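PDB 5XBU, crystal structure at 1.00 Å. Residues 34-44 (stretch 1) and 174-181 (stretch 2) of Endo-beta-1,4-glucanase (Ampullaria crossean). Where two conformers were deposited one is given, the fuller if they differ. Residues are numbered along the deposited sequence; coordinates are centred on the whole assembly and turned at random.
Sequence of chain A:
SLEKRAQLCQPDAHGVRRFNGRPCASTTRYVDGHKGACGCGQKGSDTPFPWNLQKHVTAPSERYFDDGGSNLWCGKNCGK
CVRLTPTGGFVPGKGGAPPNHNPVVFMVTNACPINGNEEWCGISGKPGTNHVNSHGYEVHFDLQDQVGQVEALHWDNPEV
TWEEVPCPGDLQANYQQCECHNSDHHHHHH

Stretch 1 34-44: HKGACGCGQKG
Stretch 2, residues 174-181: NYQQCECH

Stretch 1 has no regular helix or strand; stretch 2 begins in the last part of a helix, which supplies Tyr175 to the contact, and goes on through two type I turns, Tyr175–Cys178 and Cys178–His181. A third type I turn, Gly36–Gly39, shapes the other side. The two stretches of the one chain run antiparallel, CA to CA 5.4 Å for Cys38–Cys180, 4.7 Å for Gly39–Glu179 and 4.1 Å for Cys40–Cys178, and bury 422 Å² between them. Glu179 N donates to Gly39 O at 2.9 Å, nearly straight at 168°; Cys180 N reaches Cys38 O weakly at 3.3 Å.

Gly39 sits at phi/psi 69/31, where glycine is favoured, and a CB there would lie 2.9 Å from Glu179 CB, a clash.

The covalent lock is the disulfide Cys40 SG–Cys178 SG, 2.1 Å, chi3 106°, both cysteines buried with chi1 m. Tyr175 (chi1 t, chi2 65°) brings its ring beside it, CD1 4.1 Å from Cys40 SG, while Cys38 CB meets the ring edge at CE1, 4.2 Å. Cys38 and Cys180, also m, are bonded covalently elsewhere in the structure.

Glu179, partly exposed, points its CA-to-CB bond toward stretch 1 and extends (t, t), placing OE1 3.5 Å from CG of Lys43 (m, t, t, chi4 27°). Its carboxylate gives the buried Lys35 ammonium (t, t, p, t) an opposite charge: NZ stops 4.4 Å from Glu179 OE1, too far for a salt bridge, but water 1 bridges them, 2.7 Å from each of these atoms. Lys35 NZ also donates to Gln42 O at 3.2 Å.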

# COMPACT_ATOMS: atom_id res chain seq x y z
N HIS A 34 8.71 12.11 5.25
CA HIS A 34 9.81 12.01 4.30
C HIS A 34 9.30 12.25 2.89
O HIS A 34 8.13 12.04 2.57
CB HIS A 34 10.45 10.62 4.34
CG HIS A 34 11.23 10.36 5.59
ND1 HIS A 34 12.15 11.26 6.09
CD2 HIS A 34 11.21 9.31 6.45
CE1 HIS A 34 12.66 10.77 7.20
NE2 HIS A 34 12.11 9.59 7.44
N LYS A 35 10.23 12.61 1.99
CA LYS A 35 9.88 12.71 0.58
C LYS A 35 9.41 11.37 0.05
O LYS A 35 8.37 11.28 -0.62
CB LYS A 35 11.08 13.20 -0.22
CG LYS A 35 10.80 13.22 -1.71
CD LYS A 35 11.83 14.02 -2.48
CE LYS A 35 13.19 13.36 -2.45
NZ LYS A 35 14.19 14.22 -3.17
N GLY A 36 10.15 10.31 0.34
CA GLY A 36 9.75 8.97 -0.03
C GLY A 36 10.52 8.42 -1.23
O GLY A 36 11.25 9.12 -1.94
N ALA A 37 10.31 7.14 -1.44
CA ALA A 37 11.13 6.31 -2.30
C ALA A 37 10.86 6.51 -3.78
O ALA A 37 11.61 5.95 -4.59
CB ALA A 37 10.92 4.85 -1.92
N CYS A 38 9.83 7.27 -4.15
CA CYS A 38 9.57 7.56 -5.54
C CYS A 38 9.97 8.99 -5.91
O CYS A 38 9.72 9.42 -7.04
CB CYS A 38 8.12 7.29 -5.92
SG CYS A 38 7.64 5.57 -5.61
N GLY A 39 10.64 9.70 -5.01
CA GLY A 39 11.12 11.02 -5.35
C GLY A 39 10.04 12.06 -5.53
O GLY A 39 10.23 13.02 -6.29
N CYS A 40 8.93 11.94 -4.80
CA CYS A 40 7.81 12.86 -4.93
C CYS A 40 8.00 14.09 -4.04
O CYS A 40 7.25 14.35 -3.10
CB CYS A 40 6.50 12.15 -4.66
SG CYS A 40 6.18 10.86 -5.90
N GLY A 41 9.03 14.85 -4.40
CA GLY A 41 9.35 16.14 -3.82
C GLY A 41 10.50 16.73 -4.61
O GLY A 41 11.02 16.13 -5.54
N GLN A 42 10.84 17.98 -4.32
CA GLN A 42 11.88 18.60 -5.14
C GLN A 42 13.18 17.82 -5.01
O GLN A 42 13.52 17.29 -3.95
CB GLN A 42 12.08 20.05 -4.73
CG GLN A 42 12.63 20.17 -3.34
CD GLN A 42 12.37 21.52 -2.77
OE1 GLN A 42 11.34 21.73 -2.13
NE2 GLN A 42 13.29 22.44 -2.98
N LYS A 43 13.93 17.75 -6.11
CA LYS A 43 15.13 16.94 -6.15
C LYS A 43 16.13 17.37 -5.08
O LYS A 43 16.24 18.55 -4.75
CB LYS A 43 15.77 17.04 -7.53
CG LYS A 43 14.92 16.37 -8.57
CD LYS A 43 15.35 16.62 -10.00
CE LYS A 43 14.29 16.05 -10.94
NZ LYS A 43 12.94 16.03 -10.29
N GLY A 44 16.84 16.40 -4.52
CA GLY A 44 17.94 16.69 -3.62
C GLY A 44 17.55 17.01 -2.19
O GLY A 44 18.44 17.09 -1.33
N ASN A 174 0.10 14.58 -10.72
CA ASN A 174 0.99 14.72 -9.58
C ASN A 174 2.26 13.91 -9.79
O ASN A 174 3.37 14.39 -9.54
CB ASN A 174 0.31 14.20 -8.30
CG ASN A 174 -0.79 15.09 -7.73
OD1 ASN A 174 -1.75 14.57 -7.18
ND2 ASN A 174 -0.63 16.41 -7.78
N TYR A 175 2.11 12.65 -10.22
CA TYR A 175 3.26 11.75 -10.31
C TYR A 175 4.30 12.26 -11.31
O TYR A 175 5.49 11.98 -11.17
CB TYR A 175 2.81 10.31 -10.67
CG TYR A 175 3.99 9.38 -10.55
CD1 TYR A 175 4.60 9.15 -9.32
CD2 TYR A 175 4.58 8.82 -11.68
CE1 TYR A 175 5.77 8.41 -9.21
CE2 TYR A 175 5.74 8.04 -11.59
CZ TYR A 175 6.32 7.87 -10.35
OH TYR A 175 7.48 7.15 -10.25
N GLN A 176 3.85 12.99 -12.33
CA GLN A 176 4.76 13.52 -13.34
C GLN A 176 5.85 14.39 -12.75
O GLN A 176 6.93 14.50 -13.34
CB GLN A 176 3.96 14.24 -14.43
CG GLN A 176 3.19 13.23 -15.26
CD GLN A 176 2.04 13.78 -16.05
OE1 GLN A 176 1.70 14.95 -15.97
NE2 GLN A 176 1.44 12.91 -16.85
N GLN A 177 5.61 15.00 -11.60
CA GLN A 177 6.67 15.79 -11.00
C GLN A 177 7.56 15.02 -10.04
O GLN A 177 8.53 15.59 -9.53
CB GLN A 177 6.23 17.15 -10.48
CG GLN A 177 5.38 17.02 -9.33
CD GLN A 177 4.89 18.36 -8.71
OE1 GLN A 177 4.02 18.36 -7.80
NE2 GLN A 177 5.44 19.50 -9.17
N CYS A 178 7.29 13.73 -9.80
CA CYS A 178 8.21 12.93 -9.01
C CYS A 178 9.46 12.60 -9.81
O CYS A 178 9.41 12.37 -11.02
CB CYS A 178 7.54 11.63 -8.57
SG CYS A 178 5.99 11.94 -7.64
N GLU A 179 10.58 12.52 -9.11
CA GLU A 179 11.85 12.31 -9.80
C GLU A 179 11.90 10.95 -10.49
O GLU A 179 12.59 10.80 -11.51
CB GLU A 179 12.99 12.47 -8.82
CG GLU A 179 14.34 12.50 -9.49
CD GLU A 179 15.47 12.80 -8.53
OE1 GLU A 179 15.21 13.15 -7.36
OE2 GLU A 179 16.62 12.71 -8.97
N CYS A 180 11.17 9.98 -9.98
CA CYS A 180 11.18 8.64 -10.57
C CYS A 180 10.32 8.51 -11.82
O CYS A 180 10.34 7.47 -12.47
CB CYS A 180 10.79 7.60 -9.51
SG CYS A 180 11.94 7.55 -8.16
N HIS A 181 9.52 9.54 -12.14
CA HIS A 181 8.74 9.49 -13.37
C HIS A 181 9.69 9.38 -14.55
O HIS A 181 10.63 10.16 -14.68
CB HIS A 181 7.82 10.72 -13.42
CG HIS A 181 6.99 10.79 -14.67
ND1 HIS A 181 7.25 11.67 -15.69
CD2 HIS A 181 5.88 10.11 -15.04
CE1 HIS A 181 6.35 11.52 -16.64
NE2 HIS A 181 5.51 10.58 -16.27
O HOH W 1 13.19 13.80 -5.64
O HOH W 2 11.06 15.54 -8.29